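Long-range contact in vascular protein tyrosine phosphatase 1 (Rattus norvegicus, PDB 3I36), which probably removes phosphate from tyrosine residues of other proteins, as the catalytic domain of a receptor-type tyrosine phosphatase: residues W133-T144 with S194-F205. Sequence-based numbering, arbitrary orientation.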
loop_
_atom_site.group_PDB
_atom_site.type_symbol
_atom_site.label_atom_id
_atom_site.label_comp_id
_atom_site.label_asym_id
_atom_site.label_seq_id
_atom_site.Cartn_x
_atom_site.Cartn_y
_atom_site.Cartn_z
ATOM N N TRP A 133 13.431 5.392 6.680
ATOM C CA TRP A 133 14.118 5.727 7.921
ATOM C C TRP A 133 13.378 6.800 8.702
ATOM O O TRP A 133 13.032 6.627 9.874
ATOM C CB TRP A 133 15.540 6.215 7.679
ATOM C CG TRP A 133 16.137 6.528 8.990
ATOM C CD1 TRP A 133 16.295 7.759 9.562
ATOM C CD2 TRP A 133 16.548 5.572 9.971
ATOM N NE1 TRP A 133 16.830 7.625 10.827
ATOM C CE2 TRP A 133 16.985 6.290 11.099
ATOM C CE3 TRP A 133 16.604 4.173 9.988
ATOM C CZ2 TRP A 133 17.484 5.656 12.236
ATOM C CZ3 TRP A 133 17.098 3.541 11.125
ATOM C CH2 TRP A 133 17.530 4.286 12.233
ATOM N N GLU A 134 13.131 7.923 8.047
ATOM C CA GLU A 134 12.586 9.073 8.747
ATOM C C GLU A 134 11.180 8.841 9.242
ATOM O O GLU A 134 10.753 9.451 10.210
ATOM C CB GLU A 134 12.616 10.301 7.847
ATOM C CG GLU A 134 14.036 10.729 7.534
ATOM C CD GLU A 134 14.082 11.922 6.621
ATOM O OE1 GLU A 134 13.005 12.453 6.264
ATOM O OE2 GLU A 134 15.205 12.320 6.268
ATOM N N LYS A 135 10.449 7.978 8.556
ATOM C CA LYS A 135 9.055 7.794 8.917
ATOM C C LYS A 135 8.835 6.539 9.747
ATOM O O LYS A 135 7.704 6.140 9.972
ATOM C CB LYS A 135 8.162 7.807 7.684
ATOM C CG LYS A 135 8.309 9.070 6.861
ATOM C CD LYS A 135 8.202 10.335 7.733
ATOM C CE LYS A 135 8.275 11.598 6.865
ATOM N NZ LYS A 135 8.443 12.850 7.657
ATOM N N ASN A 136 9.923 5.938 10.215
ATOM C CA ASN A 136 9.815 4.909 11.234
ATOM C C ASN A 136 9.179 3.645 10.678
ATOM O O ASN A 136 8.434 2.960 11.370
ATOM C CB ASN A 136 8.980 5.437 12.406
ATOM C CG ASN A 136 9.187 4.640 13.667
ATOM O OD1 ASN A 136 10.295 4.203 13.943
ATOM N ND2 ASN A 136 8.114 4.441 14.440
ATOM N N VAL A 137 9.475 3.339 9.422
ATOM C CA VAL A 137 8.911 2.166 8.777
ATOM C C VAL A 137 9.662 0.915 9.198
ATOM O O VAL A 137 10.871 0.850 9.056
ATOM C CB VAL A 137 8.962 2.326 7.245
ATOM C CG1 VAL A 137 8.523 1.053 6.554
ATOM C CG2 VAL A 137 8.047 3.474 6.843
ATOM N N TYR A 138 8.935 -0.065 9.727
ATOM C CA TYR A 138 9.518 -1.346 10.114
ATOM C C TYR A 138 9.026 -2.437 9.168
ATOM O O TYR A 138 9.581 -3.523 9.107
ATOM C CB TYR A 138 9.087 -1.720 11.519
ATOM C CG TYR A 138 9.920 -1.095 12.607
ATOM C CD1 TYR A 138 9.912 0.269 12.814
ATOM C CD2 TYR A 138 10.695 -1.879 13.434
ATOM C CE1 TYR A 138 10.678 0.843 13.834
ATOM C CE2 TYR A 138 11.457 -1.328 14.442
ATOM C CZ TYR A 138 11.442 0.028 14.642
ATOM O OH TYR A 138 12.202 0.563 15.656
ATOM N N ALA A 139 7.950 -2.143 8.447
ATOM C CA ALA A 139 7.369 -3.128 7.546
ATOM C C ALA A 139 7.124 -2.523 6.178
ATOM O O ALA A 139 6.544 -1.448 6.053
ATOM C CB ALA A 139 6.060 -3.685 8.114
ATOM N N ILE A 140 7.556 -3.235 5.152
ATOM C CA ILE A 140 7.248 -2.826 3.797
ATOM C C ILE A 140 6.421 -3.933 3.213
ATOM O O ILE A 140 6.758 -5.102 3.351
ATOM C CB ILE A 140 8.512 -2.666 2.943
ATOM C CG1 ILE A 140 9.273 -1.401 3.365
ATOM C CG2 ILE A 140 8.149 -2.610 1.457
ATOM C CD1 ILE A 140 10.621 -1.247 2.645
ATOM N N VAL A 141 5.333 -3.559 2.558
ATOM C CA VAL A 141 4.541 -4.526 1.838
ATOM C C VAL A 141 4.692 -4.191 0.382
ATOM O O VAL A 141 4.326 -3.101 -0.054
ATOM C CB VAL A 141 3.070 -4.443 2.232
ATOM C CG1 VAL A 141 2.238 -5.404 1.376
ATOM C CG2 VAL A 141 2.919 -4.780 3.702
ATOM N N MET A 142 5.240 -5.131 -0.369
ATOM C CA MET A 142 5.511 -4.917 -1.768
ATOM C C MET A 142 4.612 -5.829 -2.565
ATOM O O MET A 142 4.634 -7.051 -2.385
ATOM C CB MET A 142 6.961 -5.243 -2.069
ATOM C CG MET A 142 7.265 -5.211 -3.537
ATOM S SD MET A 142 9.038 -5.256 -3.820
ATOM C CE MET A 142 9.047 -5.188 -5.615
ATOM N N LEU A 143 3.820 -5.244 -3.450
ATOM C CA LEU A 143 2.756 -6.011 -4.083
ATOM C C LEU A 143 2.953 -6.117 -5.569
ATOM O O LEU A 143 1.997 -6.154 -6.340
ATOM C CB LEU A 143 1.404 -5.380 -3.778
ATOM C CG LEU A 143 1.089 -5.315 -2.284
ATOM C CD1 LEU A 143 0.016 -4.280 -2.022
ATOM C CD2 LEU A 143 0.662 -6.687 -1.779
ATOM N N THR A 144 4.209 -6.169 -5.971
ATOM C CA THR A 144 4.530 -6.272 -7.370
ATOM C C THR A 144 5.829 -7.028 -7.507
ATOM O O THR A 144 6.642 -7.056 -6.585
ATOM C CB THR A 144 4.694 -4.874 -8.007
ATOM O OG1 THR A 144 4.908 -5.019 -9.408
ATOM C CG2 THR A 144 5.868 -4.142 -7.395
ATOM N N SER A 194 23.748 8.579 12.390
ATOM C CA SER A 194 23.343 8.603 13.790
ATOM C C SER A 194 23.696 7.326 14.535
ATOM O O SER A 194 23.621 7.286 15.756
ATOM C CB SER A 194 21.839 8.814 13.888
ATOM O OG SER A 194 21.184 7.743 13.236
ATOM N N SER A 195 24.059 6.283 13.796
ATOM C CA SER A 195 24.323 4.971 14.388
ATOM C C SER A 195 23.066 4.329 14.956
ATOM O O SER A 195 23.132 3.333 15.666
ATOM C CB SER A 195 25.390 5.062 15.479
ATOM O OG SER A 195 26.662 5.284 14.915
ATOM N N GLU A 196 21.918 4.907 14.649
ATOM C CA GLU A 196 20.669 4.274 15.011
ATOM C C GLU A 196 20.365 3.186 13.996
ATOM O O GLU A 196 20.715 3.302 12.822
ATOM C CB GLU A 196 19.544 5.295 15.000
ATOM C CG GLU A 196 19.756 6.422 15.972
ATOM C CD GLU A 196 18.826 7.588 15.693
ATOM O OE1 GLU A 196 18.532 7.840 14.508
ATOM O OE2 GLU A 196 18.404 8.250 16.658
ATOM N N SER A 197 19.691 2.140 14.449
ATOM C CA SER A 197 19.265 1.091 13.544
ATOM C C SER A 197 18.022 0.411 14.071
ATOM O O SER A 197 17.672 0.522 15.244
ATOM C CB SER A 197 20.379 0.063 13.387
ATOM O OG SER A 197 20.743 -0.454 14.646
ATOM N N HIS A 198 17.339 -0.289 13.183
ATOM C CA HIS A 198 16.260 -1.150 13.607
ATOM C C HIS A 198 15.937 -2.096 12.472
ATOM O O HIS A 198 16.446 -1.933 11.359
ATOM C CB HIS A 198 15.031 -0.339 14.028
ATOM C CG HIS A 198 14.386 0.415 12.908
ATOM N ND1 HIS A 198 13.630 -0.209 11.936
ATOM C CD2 HIS A 198 14.366 1.734 12.618
ATOM C CE1 HIS A 198 13.174 0.700 11.093
ATOM N NE2 HIS A 198 13.605 1.888 11.485
ATOM N N PRO A 199 15.123 -3.108 12.763
ATOM C CA PRO A 199 14.782 -4.105 11.759
ATOM C C PRO A 199 13.770 -3.544 10.794
ATOM O O PRO A 199 13.054 -2.577 11.068
ATOM C CB PRO A 199 14.118 -5.225 12.581
ATOM C CG PRO A 199 14.446 -4.934 14.001
ATOM C CD PRO A 199 14.546 -3.445 14.075
ATOM N N LEU A 200 13.713 -4.175 9.641
ATOM C CA LEU A 200 12.640 -3.918 8.724
ATOM C C LEU A 200 12.363 -5.248 8.095
ATOM O O LEU A 200 13.285 -5.992 7.769
ATOM C CB LEU A 200 13.043 -2.877 7.673
ATOM C CG LEU A 200 11.924 -2.610 6.660
ATOM C CD1 LEU A 200 11.851 -1.135 6.270
ATOM C CD2 LEU A 200 12.087 -3.493 5.430
ATOM N N ARG A 201 11.086 -5.574 7.987
ATOM C CA ARG A 201 10.698 -6.764 7.277
ATOM C C ARG A 201 9.934 -6.329 6.051
ATOM O O ARG A 201 9.068 -5.455 6.115
ATOM C CB ARG A 201 9.802 -7.653 8.155
ATOM C CG ARG A 201 9.207 -8.826 7.382
ATOM C CD ARG A 201 8.783 -9.923 8.321
ATOM N NE ARG A 201 9.898 -10.375 9.138
ATOM C CZ ARG A 201 9.765 -11.180 10.184
ATOM N NH1 ARG A 201 8.558 -11.620 10.526
ATOM N NH2 ARG A 201 10.832 -11.540 10.886
ATOM N N GLN A 202 10.255 -6.959 4.936
ATOM C CA GLN A 202 9.624 -6.655 3.693
ATOM C C GLN A 202 8.815 -7.865 3.303
ATOM O O GLN A 202 9.348 -8.968 3.174
ATOM C CB GLN A 202 10.672 -6.404 2.615
ATOM C CG GLN A 202 10.072 -6.105 1.259
ATOM C CD GLN A 202 11.082 -6.378 0.161
ATOM O OE1 GLN A 202 11.868 -7.316 0.264
ATOM N NE2 GLN A 202 11.072 -5.561 -0.884
ATOM N N PHE A 203 7.525 -7.649 3.134
ATOM C CA PHE A 203 6.618 -8.699 2.714
ATOM C C PHE A 203 6.422 -8.526 1.237
ATOM O O PHE A 203 5.743 -7.605 0.791
ATOM C CB PHE A 203 5.302 -8.567 3.461
ATOM C CG PHE A 203 5.461 -8.669 4.951
ATOM C CD1 PHE A 203 5.291 -9.882 5.603
ATOM C CD2 PHE A 203 5.834 -7.566 5.690
ATOM C CE1 PHE A 203 5.448 -9.976 6.973
ATOM C CE2 PHE A 203 5.997 -7.651 7.054
ATOM C CZ PHE A 203 5.798 -8.857 7.699
ATOM N N HIS A 204 7.054 -9.402 0.477
ATOM C CA HIS A 204 7.014 -9.295 -0.958
ATOM C C HIS A 204 6.009 -10.283 -1.518
ATOM O O HIS A 204 6.287 -11.474 -1.629
ATOM C CB HIS A 204 8.392 -9.549 -1.558
ATOM C CG HIS A 204 8.478 -9.176 -3.001
ATOM N ND1 HIS A 204 9.663 -9.157 -3.700
ATOM C CD2 HIS A 204 7.521 -8.766 -3.865
ATOM C CE1 HIS A 204 9.429 -8.782 -4.946
ATOM N NE2 HIS A 204 8.138 -8.528 -5.068
ATOM N N PHE A 205 4.824 -9.776 -1.834
ATOM C CA PHE A 205 3.796 -10.570 -2.474
ATOM C C PHE A 205 4.175 -10.652 -3.936
ATOM O O PHE A 205 4.089 -9.666 -4.664
ATOM C CB PHE A 205 2.456 -9.877 -2.348
ATOM C CG PHE A 205 1.291 -10.758 -2.665
ATOM C CD1 PHE A 205 0.645 -10.658 -3.887
ATOM C CD2 PHE A 205 0.849 -11.698 -1.741
ATOM C CE1 PHE A 205 -0.439 -11.469 -4.181
ATOM C CE2 PHE A 205 -0.233 -12.505 -2.021
ATOM C CZ PHE A 205 -0.881 -12.393 -3.251
HETATM O O HOH W 1 12.681 3.818 10.232
HETATM O O HOH W 2 17.898 9.501 12.693
#
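Tyr138 O accepts from Arg201 N at 2.8 Å and takes a second bond from the hydroxyl of Tyr230. It starts the parallel pairing of strands 139-142 and 196-205 in the mixed sheet of the tyrosine phosphatase fold, with strand 240-243, which leads to the probable nucleophile Cys244, on the other side of 139-142. Ile140 and Met142 continue the pairing, each donating its N-H and accepting through its O, up to Phe205 N. Just before strand 139-142, the Tyr138 ring lies face to face on the imidazole of His198, centroids 3.8 Å apart and planes at 13°. His198 CG sits between its backbone N and carbonyl carbon (chi1 66°), which helps bring ND1 round to Pro199 O, 2.6 Å away and in the imidazole plane. A water links His198 NE2 to Trp133 O. With an alanine at Tyr138, that imidazole would probably lose its stacked partner, though still held through ND1. Trp133 meets Glu196 OE1 at the indole edge, and a second water joins this oxygen to Trp133 NE1. Toward the far end Met142 runs extended along His204, its SD 3.7 Å from the imidazole centroid and over the face, while His204 NE2 donates to Thr144 O at 2.6 Å, an oxygen 17° out of the ring plane.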